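PDB 6M7L: putative non-ribosomal peptide synthetase from Actinomadura parvosata subsp. kistnae, which probably takes part in non-ribosomal assembly of a peptide natural product, the crystallised region being a member of the condensation-domain family. Local coordinates for residues Gln211-Trp215 and Ala345-Leu351; Arg317-Leu321 and Ile371-Gln377; Met406-Leu410 and Ala434-Phe438. All blocks are in the same frame, centred on the assembly; numbering follows the deposited sequence.

Interaction 1. Residues Gln211-Trp215 and Ala345-Leu351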
loop_
_atom_site.group_PDB
_atom_site.type_symbol
_atom_site.label_atom_id
_atom_site.label_comp_id
_atom_site.label_asym_id
_atom_site.label_seq_id
_atom_site.Cartn_x
_atom_site.Cartn_y
_atom_site.Cartn_z
ATOM N N GLN A 211 20.719 -24.535 -16.393
ATOM C CA GLN A 211 19.721 -24.607 -15.334
ATOM C C GLN A 211 18.894 -25.883 -15.419
ATOM O O GLN A 211 18.598 -26.500 -14.389
ATOM C CB GLN A 211 18.825 -23.369 -15.376
ATOM C CG GLN A 211 19.232 -22.338 -14.349
ATOM C CD GLN A 211 18.853 -20.927 -14.723
ATOM O OE1 GLN A 211 17.770 -20.677 -15.248
ATOM N NE2 GLN A 211 19.753 -19.989 -14.455
ATOM N N ILE A 212 18.514 -26.296 -16.632
ATOM C CA ILE A 212 17.814 -27.569 -16.791
ATOM C C ILE A 212 18.662 -28.711 -16.249
ATOM O O ILE A 212 18.160 -29.604 -15.558
ATOM C CB ILE A 212 17.436 -27.795 -18.267
ATOM C CG1 ILE A 212 16.416 -26.750 -18.726
ATOM C CG2 ILE A 212 16.892 -29.202 -18.469
ATOM C CD1 ILE A 212 15.974 -26.922 -20.160
ATOM N N GLU A 213 19.965 -28.690 -16.542
ATOM C CA GLU A 213 20.863 -29.707 -16.006
ATOM C C GLU A 213 20.972 -29.606 -14.491
ATOM O O GLU A 213 21.103 -30.625 -13.804
ATOM C CB GLU A 213 22.244 -29.580 -16.648
ATOM C CG GLU A 213 22.300 -30.028 -18.096
ATOM C CD GLU A 213 21.898 -31.479 -18.267
ATOM O OE1 GLU A 213 20.878 -31.742 -18.943
ATOM O OE2 GLU A 213 22.597 -32.356 -17.717
ATOM N N PHE A 214 20.924 -28.386 -13.952
ATOM C CA PHE A 214 21.042 -28.205 -12.508
ATOM C C PHE A 214 19.913 -28.912 -11.771
ATOM O O PHE A 214 20.148 -29.619 -10.784
ATOM C CB PHE A 214 21.060 -26.715 -12.161
ATOM C CG PHE A 214 20.874 -26.431 -10.696
ATOM C CD1 PHE A 214 21.943 -26.511 -9.819
ATOM C CD2 PHE A 214 19.627 -26.085 -10.195
ATOM C CE1 PHE A 214 21.773 -26.251 -8.472
ATOM C CE2 PHE A 214 19.454 -25.828 -8.849
ATOM C CZ PHE A 214 20.528 -25.910 -7.987
ATOM N N TRP A 215 18.676 -28.735 -12.238
ATOM C CA TRP A 215 17.529 -29.301 -11.537
ATOM C C TRP A 215 17.401 -30.805 -11.744
ATOM O O TRP A 215 16.892 -31.500 -10.859
ATOM C CB TRP A 215 16.245 -28.597 -11.974
ATOM C CG TRP A 215 16.126 -27.213 -11.429
ATOM C CD1 TRP A 215 16.214 -26.045 -12.127
ATOM C CD2 TRP A 215 15.914 -26.850 -10.061
ATOM N NE1 TRP A 215 16.062 -24.975 -11.278
ATOM C CE2 TRP A 215 15.877 -25.444 -10.003
ATOM C CE3 TRP A 215 15.751 -27.578 -8.879
ATOM C CZ2 TRP A 215 15.680 -24.752 -8.812
ATOM C CZ3 TRP A 215 15.558 -26.889 -7.696
ATOM C CH2 TRP A 215 15.523 -25.493 -7.672
ATOM N N ALA A 345 19.195 -22.740 -5.625
ATOM C CA ALA A 345 17.912 -22.665 -6.319
ATOM C C ALA A 345 17.637 -21.250 -6.811
ATOM O O ALA A 345 17.219 -21.051 -7.958
ATOM C CB ALA A 345 16.787 -23.143 -5.400
ATOM N N HIS A 346 17.860 -20.250 -5.953
ATOM C CA HIS A 346 17.666 -18.865 -6.368
ATOM C C HIS A 346 18.674 -18.434 -7.427
ATOM O O HIS A 346 18.440 -17.437 -8.117
ATOM C CB HIS A 346 17.738 -17.933 -5.159
ATOM C CG HIS A 346 16.494 -17.930 -4.326
ATOM N ND1 HIS A 346 16.340 -18.727 -3.211
ATOM C CD2 HIS A 346 15.340 -17.234 -4.452
ATOM C CE1 HIS A 346 15.148 -18.516 -2.683
ATOM N NE2 HIS A 346 14.520 -17.615 -3.417
ATOM N N ARG A 347 19.783 -19.159 -7.569
ATOM C CA ARG A 347 20.702 -18.953 -8.680
ATOM C C ARG A 347 20.247 -19.649 -9.956
ATOM O O ARG A 347 20.958 -19.580 -10.965
ATOM C CB ARG A 347 22.106 -19.443 -8.308
ATOM C CG ARG A 347 22.989 -18.391 -7.662
ATOM C CD ARG A 347 24.438 -18.853 -7.577
ATOM N NE ARG A 347 24.676 -19.736 -6.440
ATOM C CZ ARG A 347 25.004 -19.310 -5.225
ATOM N NH1 ARG A 347 25.127 -18.010 -4.992
ATOM N NH2 ARG A 347 25.206 -20.178 -4.243
ATOM N N HIS A 348 19.088 -20.307 -9.941
ATOM C CA HIS A 348 18.634 -21.126 -11.061
ATOM C C HIS A 348 17.129 -20.995 -11.256
ATOM O O HIS A 348 16.436 -21.982 -11.526
ATOM C CB HIS A 348 19.004 -22.596 -10.856
ATOM C CG HIS A 348 20.476 -22.865 -10.874
ATOM N ND1 HIS A 348 21.266 -22.759 -9.749
ATOM C CD2 HIS A 348 21.298 -23.254 -11.876
ATOM C CE1 HIS A 348 22.514 -23.065 -10.060
ATOM N NE2 HIS A 348 22.560 -23.368 -11.345
ATOM N N GLN A 349 16.594 -19.780 -11.136
ATOM C CA GLN A 349 15.151 -19.577 -11.164
ATOM C C GLN A 349 14.662 -18.947 -12.466
ATOM O O GLN A 349 13.571 -18.370 -12.496
ATOM C CB GLN A 349 14.713 -18.735 -9.966
ATOM C CG GLN A 349 15.361 -17.368 -9.882
ATOM C CD GLN A 349 15.145 -16.715 -8.535
ATOM O OE1 GLN A 349 14.791 -17.381 -7.560
ATOM N NE2 GLN A 349 15.356 -15.406 -8.469
ATOM N N ASP A 350 15.436 -19.052 -13.544
ATOM C CA ASP A 350 14.974 -18.551 -14.832
ATOM C C ASP A 350 14.211 -19.605 -15.619
ATOM O O ASP A 350 13.336 -19.260 -16.421
ATOM C CB ASP A 350 16.156 -18.032 -15.654
ATOM C CG ASP A 350 17.022 -17.064 -14.874
ATOM O OD1 ASP A 350 18.036 -17.507 -14.294
ATOM O OD2 ASP A 350 16.679 -15.864 -14.827
ATOM N N LEU A 351 14.523 -20.875 -15.409
ATOM C CA LEU A 351 13.705 -21.955 -15.946
ATOM C C LEU A 351 12.379 -21.996 -15.199
ATOM O O LEU A 351 12.378 -22.154 -13.971
ATOM C CB LEU A 351 14.436 -23.287 -15.812
ATOM C CG LEU A 351 13.650 -24.546 -16.182
ATOM C CD1 LEU A 351 13.289 -24.540 -17.658
ATOM C CD2 LEU A 351 14.438 -25.795 -15.819
#
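Phe214 and His348 lie ring on ring, in a face-to-face stack with centroids 3.5 Å apart and planes at 4°. The phenyl reaches the imidazole because its CG is anti to the backbone N (chi1 167°), which swings the ring off helix 207-218 and over the turn that follows helix 331-346. His348 ND1 is hydrogen-bonded to the carbonyl of Asp344, which probably fixes the rotation of the imidazole. The indole of Trp215 lies alongside: CE2 of Phe214 is over one of its faces, while NE1, at the edge, donates a fairly straight hydrogen bond (162°) of 3.0 Å to the O of His348. Farther along the same ring, Trp215 CH2 meets Ala345 CB at 3.5 Å. Next to it, Leu351 crosses Ile212 at about a right angle, its CD2 3.6 Å from Ile212 CG1, with Leu356 and Leu359 of helix 353-360 nearby. This side is close-packed. Gln211 is buried too, its CG 3.4 Å from CD2 at the edge of the His348 ring, and its amide reaches out to Asp350, NE2 donating 3.0 Å to the anti lone pair of OD1, the two planes nearly coplanar. Gln211 OE1 also receives two weak bonds, from the backbone N of Asp350 and of Leu351. Exposed Asp350 and Arg347, the latter turned to Asp344, make up the loose solvent side. Cutting Phe214 back to an alanine would probably leave one face of the His348 ring without its cover and let Trp215 lose a flanking neighbour. The chemistry implies a loop held by helix side chains: Trp215 takes up a backbone carbonyl and Gln211, more weakly, two backbone amides of an irregular turn.

Interaction 2. Residues Arg317-Leu321 and Ile371-Gln377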
loop_
_atom_site.group_PDB
_atom_site.type_symbol
_atom_site.label_atom_id
_atom_site.label_comp_id
_atom_site.label_asym_id
_atom_site.label_seq_id
_atom_site.Cartn_x
_atom_site.Cartn_y
_atom_site.Cartn_z
ATOM N N ARG A 317 6.166 -17.471 -9.604
ATOM C CA ARG A 317 7.266 -18.398 -9.814
ATOM C C ARG A 317 7.332 -19.348 -8.629
ATOM O O ARG A 317 7.254 -18.913 -7.475
ATOM C CB ARG A 317 8.595 -17.661 -9.978
ATOM C CG ARG A 317 8.716 -16.852 -11.259
ATOM C CD ARG A 317 9.931 -15.947 -11.192
ATOM N NE ARG A 317 9.834 -15.023 -10.068
ATOM C CZ ARG A 317 10.875 -14.430 -9.493
ATOM N NH1 ARG A 317 12.104 -14.670 -9.930
ATOM N NH2 ARG A 317 10.687 -13.603 -8.474
ATOM N N TRP A 318 7.457 -20.638 -8.913
ATOM C CA TRP A 318 7.570 -21.657 -7.884
ATOM C C TRP A 318 8.984 -22.218 -7.877
ATOM O O TRP A 318 9.608 -22.369 -8.931
ATOM C CB TRP A 318 6.547 -22.773 -8.100
ATOM C CG TRP A 318 5.163 -22.370 -7.694
ATOM C CD1 TRP A 318 4.213 -21.785 -8.480
ATOM C CD2 TRP A 318 4.578 -22.504 -6.392
ATOM N NE1 TRP A 318 3.071 -21.555 -7.751
ATOM C CE2 TRP A 318 3.270 -21.988 -6.466
ATOM C CE3 TRP A 318 5.034 -23.016 -5.173
ATOM C CZ2 TRP A 318 2.412 -21.970 -5.368
ATOM C CZ3 TRP A 318 4.180 -22.997 -4.083
ATOM C CH2 TRP A 318 2.885 -22.477 -4.189
ATOM N N LEU A 319 9.487 -22.519 -6.682
ATOM C CA LEU A 319 10.869 -22.941 -6.502
ATOM C C LEU A 319 10.901 -24.192 -5.639
ATOM O O LEU A 319 10.486 -24.156 -4.476
ATOM C CB LEU A 319 11.701 -21.824 -5.865
ATOM C CG LEU A 319 13.193 -21.819 -6.190
ATOM C CD1 LEU A 319 13.391 -21.642 -7.688
ATOM C CD2 LEU A 319 13.906 -20.721 -5.412
ATOM N N ALA A 320 11.389 -25.291 -6.205
ATOM C CA ALA A 320 11.606 -26.506 -5.433
ATOM C C ALA A 320 12.863 -26.360 -4.587
ATOM O O ALA A 320 13.857 -25.771 -5.024
ATOM C CB ALA A 320 11.729 -27.717 -6.357
ATOM N N LEU A 321 12.818 -26.894 -3.367
ATOM C CA LEU A 321 13.929 -26.802 -2.419
ATOM C C LEU A 321 14.255 -28.188 -1.878
ATOM O O LEU A 321 14.075 -28.462 -0.685
ATOM C CB LEU A 321 13.592 -25.834 -1.284
ATOM C CG LEU A 321 13.082 -24.451 -1.700
ATOM C CD1 LEU A 321 12.686 -23.632 -0.484
ATOM C CD2 LEU A 321 14.125 -23.720 -2.530
ATOM N N ILE A 371 6.825 -32.513 -8.194
ATOM C CA ILE A 371 8.088 -32.262 -7.501
ATOM C C ILE A 371 7.896 -32.075 -5.999
ATOM O O ILE A 371 8.596 -32.704 -5.197
ATOM C CB ILE A 371 8.828 -31.060 -8.116
ATOM C CG1 ILE A 371 9.053 -31.293 -9.612
ATOM C CG2 ILE A 371 10.164 -30.853 -7.420
ATOM C CD1 ILE A 371 9.837 -30.195 -10.297
ATOM N N PHE A 372 6.970 -31.208 -5.597
ATOM C CA PHE A 372 6.680 -31.025 -4.184
ATOM C C PHE A 372 5.176 -30.955 -3.973
ATOM O O PHE A 372 4.423 -30.539 -4.855
ATOM C CB PHE A 372 7.359 -29.766 -3.607
ATOM C CG PHE A 372 7.007 -28.494 -4.324
ATOM C CD1 PHE A 372 5.884 -27.765 -3.966
ATOM C CD2 PHE A 372 7.811 -28.017 -5.344
ATOM C CE1 PHE A 372 5.562 -26.595 -4.624
ATOM C CE2 PHE A 372 7.495 -26.842 -6.002
ATOM C CZ PHE A 372 6.370 -26.132 -5.643
ATOM N N GLN A 373 4.752 -31.384 -2.786
ATOM C CA GLN A 373 3.361 -31.308 -2.376
ATOM C C GLN A 373 3.165 -30.435 -1.150
ATOM O O GLN A 373 2.016 -30.174 -0.771
ATOM C CB GLN A 373 2.801 -32.712 -2.091
ATOM C CG GLN A 373 2.846 -33.656 -3.280
ATOM C CD GLN A 373 4.246 -34.147 -3.592
ATOM O OE1 GLN A 373 4.984 -34.557 -2.698
ATOM N NE2 GLN A 373 4.625 -34.091 -4.866
ATOM N N VAL A 374 4.248 -29.989 -0.521
ATOM C CA VAL A 374 4.212 -29.084 0.618
ATOM C C VAL A 374 4.963 -27.821 0.229
ATOM O O VAL A 374 6.036 -27.891 -0.381
ATOM C CB VAL A 374 4.831 -29.737 1.871
ATOM C CG1 VAL A 374 4.844 -28.761 3.039
ATOM C CG2 VAL A 374 4.070 -31.002 2.232
ATOM N N ALA A 375 4.391 -26.668 0.559
ATOM C CA ALA A 375 5.017 -25.389 0.269
ATOM C C ALA A 375 5.048 -24.541 1.532
ATOM O O ALA A 375 4.214 -24.696 2.428
ATOM C CB ALA A 375 4.292 -24.642 -0.857
ATOM N N LEU A 376 6.025 -23.640 1.594
ATOM C CA LEU A 376 6.254 -22.814 2.771
ATOM C C LEU A 376 6.396 -21.358 2.358
ATOM O O LEU A 376 7.182 -21.037 1.459
ATOM C CB LEU A 376 7.505 -23.275 3.526
ATOM C CG LEU A 376 8.046 -22.342 4.610
ATOM C CD1 LEU A 376 7.011 -22.109 5.702
ATOM C CD2 LEU A 376 9.336 -22.898 5.194
ATOM N N GLN A 377 5.635 -20.485 3.014
ATOM C CA GLN A 377 5.788 -19.044 2.879
ATOM C C GLN A 377 6.108 -18.460 4.247
ATOM O O GLN A 377 5.377 -18.698 5.215
ATOM C CB GLN A 377 4.526 -18.382 2.315
ATOM C CG GLN A 377 3.938 -19.055 1.091
ATOM C CD GLN A 377 4.942 -19.255 -0.031
ATOM O OE1 GLN A 377 4.964 -20.306 -0.673
ATOM N NE2 GLN A 377 5.766 -18.243 -0.284
#
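Trp318 and Phe372 meet obliquely, neither stacked nor T-shaped, with planes at 35° and centroids 5.7 Å apart. Trp318 brings the CE3 side of its six-membered ring, which comes up at the edge of the phenyl, where CE3 is 3.4 Å from Phe372 CZ. At its own edge, in the ring plane, the indole meets a methyl group, its CZ3 lying 3.6 Å from Ala375 CB. Beyond the two segments, Trp318 also meets the ring of Trp411, and Phe372 those of His369 and Phe353, so the pair forms part of a larger aromatic cluster. Phe372 has its CG between the backbone N and the carbonyl carbon (chi1 57°), a torsion that turns the ring toward strand 317-324. There its CD2 approaches Ala320 CB at 4.1 Å, while Ile371 CG2 adds to the same alanine at 3.7 Å. The two side chains meet the Ala320 methyl from neighbouring directions, and Trp318 takes the far end of the phenyl. The contact between the two segments is mainly apolar; polar links run through strand 292-299, where Leu319 pairs with Thr297 and Val374 with Gly296. Gln377, whose OE1 accepts from Trp411 NE1 and Arg298 N, is held at the same border. Strand 292-299 therefore bridges the 317-324 strand and the outer strand 374-380 of the four-stranded sheet, with Trp318 and Phe372 packed where the two strands come together. Such a layer of strands packed against helices is consistent with the C-terminal lobe of the chloramphenicol acetyltransferase-like condensation fold.

Interaction 3. Residues Met406-Leu410 and Ala434-Phe438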
loop_
_atom_site.group_PDB
_atom_site.type_symbol
_atom_site.label_atom_id
_atom_site.label_comp_id
_atom_site.label_asym_id
_atom_site.label_seq_id
_atom_site.Cartn_x
_atom_site.Cartn_y
_atom_site.Cartn_z
ATOM N N MET A 406 -6.088 -25.160 -4.378
ATOM C CA MET A 406 -4.671 -25.440 -4.544
ATOM C C MET A 406 -4.476 -26.903 -4.904
ATOM O O MET A 406 -5.334 -27.750 -4.645
ATOM C CB MET A 406 -3.872 -25.098 -3.277
ATOM C CG MET A 406 -4.162 -25.997 -2.088
ATOM S SD MET A 406 -3.092 -25.611 -0.692
ATOM C CE MET A 406 -3.438 -26.978 0.405
ATOM N N GLU A 407 -3.328 -27.187 -5.519
ATOM C CA GLU A 407 -2.929 -28.557 -5.810
ATOM C C GLU A 407 -2.073 -29.161 -4.712
ATOM O O GLU A 407 -1.927 -30.388 -4.660
ATOM C CB GLU A 407 -2.151 -28.619 -7.126
ATOM C CG GLU A 407 -2.860 -28.002 -8.310
ATOM C CD GLU A 407 -2.054 -28.136 -9.581
ATOM O OE1 GLU A 407 -1.940 -29.269 -10.097
ATOM O OE2 GLU A 407 -1.518 -27.111 -10.054
ATOM N N LEU A 408 -1.499 -28.332 -3.847
ATOM C CA LEU A 408 -0.641 -28.823 -2.785
ATOM C C LEU A 408 -1.465 -29.541 -1.722
ATOM O O LEU A 408 -2.674 -29.333 -1.586
ATOM C CB LEU A 408 0.133 -27.667 -2.156
ATOM C CG LEU A 408 0.980 -26.842 -3.125
ATOM C CD1 LEU A 408 1.221 -25.451 -2.564
ATOM C CD2 LEU A 408 2.298 -27.546 -3.402
ATOM N N ASP A 409 -0.792 -30.413 -0.972
ATOM C CA ASP A 409 -1.429 -31.026 0.187
ATOM C C ASP A 409 -1.359 -30.105 1.394
ATOM O O ASP A 409 -2.309 -30.028 2.182
ATOM C CB ASP A 409 -0.769 -32.364 0.514
ATOM C CG ASP A 409 -0.620 -33.248 -0.699
ATOM O OD1 ASP A 409 -1.378 -33.050 -1.670
ATOM O OD2 ASP A 409 0.250 -34.143 -0.684
ATOM N N LEU A 410 -0.241 -29.401 1.547
ATOM C CA LEU A 410 -0.008 -28.529 2.686
ATOM C C LEU A 410 0.694 -27.267 2.214
ATOM O O LEU A 410 1.631 -27.328 1.413
ATOM C CB LEU A 410 0.830 -29.234 3.757
ATOM C CG LEU A 410 0.189 -30.479 4.369
ATOM C CD1 LEU A 410 1.226 -31.322 5.090
ATOM C CD2 LEU A 410 -0.941 -30.082 5.307
ATOM N N ALA A 434 -5.019 -29.547 2.153
ATOM C CA ALA A 434 -5.918 -30.021 1.110
ATOM C C ALA A 434 -6.989 -30.918 1.716
ATOM O O ALA A 434 -6.678 -31.856 2.456
ATOM C CB ALA A 434 -5.137 -30.778 0.037
ATOM N N GLU A 435 -8.253 -30.633 1.395
ATOM C CA GLU A 435 -9.348 -31.393 1.989
ATOM C C GLU A 435 -9.402 -32.825 1.467
ATOM O O GLU A 435 -9.830 -33.728 2.196
ATOM C CB GLU A 435 -10.677 -30.677 1.747
ATOM C CG GLU A 435 -10.815 -29.377 2.532
ATOM C CD GLU A 435 -12.225 -28.820 2.513
ATOM O OE1 GLU A 435 -13.077 -29.374 1.784
ATOM O OE2 GLU A 435 -12.482 -27.832 3.232
ATOM N N ASP A 436 -8.959 -33.066 0.221
ATOM C CA ASP A 436 -8.895 -34.440 -0.309
ATOM C C ASP A 436 -7.813 -35.267 0.337
ATOM O O ASP A 436 -7.586 -36.412 -0.080
ATOM C CB ASP A 436 -8.659 -34.431 -1.818
ATOM C CG ASP A 436 -9.746 -33.708 -2.579
ATOM O OD1 ASP A 436 -10.854 -33.539 -2.023
ATOM O OD2 ASP A 436 -9.492 -33.310 -3.737
ATOM N N ARG A 437 -7.144 -34.710 1.346
ATOM C CA ARG A 437 -5.948 -35.319 1.911
ATOM C C ARG A 437 -5.885 -35.265 3.427
ATOM O O ARG A 437 -5.352 -36.199 4.033
ATOM C CB ARG A 437 -4.708 -34.620 1.325
ATOM C CG ARG A 437 -3.386 -35.121 1.853
ATOM C CD ARG A 437 -2.863 -36.310 1.082
ATOM N NE ARG A 437 -1.545 -36.704 1.569
ATOM C CZ ARG A 437 -0.918 -37.817 1.206
ATOM N NH1 ARG A 437 -1.493 -38.652 0.350
ATOM N NH2 ARG A 437 0.280 -38.096 1.702
ATOM N N PHE A 438 -6.418 -34.224 4.063
ATOM C CA PHE A 438 -6.521 -34.139 5.510
ATOM C C PHE A 438 -7.907 -33.627 5.862
ATOM O O PHE A 438 -8.629 -33.111 5.009
ATOM C CB PHE A 438 -5.466 -33.200 6.128
ATOM C CG PHE A 438 -4.050 -33.543 5.766
ATOM C CD1 PHE A 438 -3.321 -34.427 6.541
ATOM C CD2 PHE A 438 -3.442 -32.965 4.664
ATOM C CE1 PHE A 438 -2.019 -34.744 6.215
ATOM C CE2 PHE A 438 -2.135 -33.277 4.336
ATOM C CZ PHE A 438 -1.425 -34.170 5.110
#
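Asp409 and Ala434 carry the one hydrogen bond between the segments, backbone to backbone: Ala434 N donates 2.8 Å to Asp409 O, with an N-H...O angle of 149°. The carbonyl of the same Ala434 accepts from both Arg437 N and Phe438 N, a double grip that folds 434-438 into a tight turn and brings Arg437 and Phe438 to 406-410.

The charged contact is loose. Asp409 OD2 lies over one face of the Arg437 guanidinium, 3.9 Å from NE, so the long salt bridge is one of charge only; the firmer partner of this carboxylate is Arg238.

Apolar contacts fill the rest. Phe438 crosses Leu410 at about a right angle, its CE2 3.5 Å from Leu410 CD2, and the same ring turns its edge to the Asp409 carbonyl. On the far side of the Asp409-Ala434 bond, Met406 runs extended beyond CG and brings its CE to 3.5 Å from the backbone N of Ala434. The CB of Ala434 is farther from that methyl and also lies by the carbonyl of Leu408.

The two loops flank the hairpin of strands 410-418 and 424-434, one entering it and the other leaving toward helix 440-459. Leu410 and Phe438 both rest on Leu446 of that helix and on Tyr433, while Leu408 leans on Ala375 of strand 374-380.

From the N terminus, interaction 1 opens at 211-215 on helix 207-218 and closes at 345-351, with 129 residues between, at the end of helix 331-346 and the turn after it. Interaction 2 opens inside that span, at strand 317-324, and closes beyond it at 371-377, so the two cross; they touch where Ala345 CB packs 3.8 Å from Leu319 CD2. Interaction 3 follows both in series, closing a short excursion of 23 residues, the hairpin 410-418/424-434. It adjoins interaction 2 through a probable backbone hydrogen bond between Gln373 O and Asp409 N. Interactions 1 and 3 do not touch, with centres about 27 Å apart, and interaction 2 lies between, linking helices 207-218 and 331-346 to the four-stranded sheet.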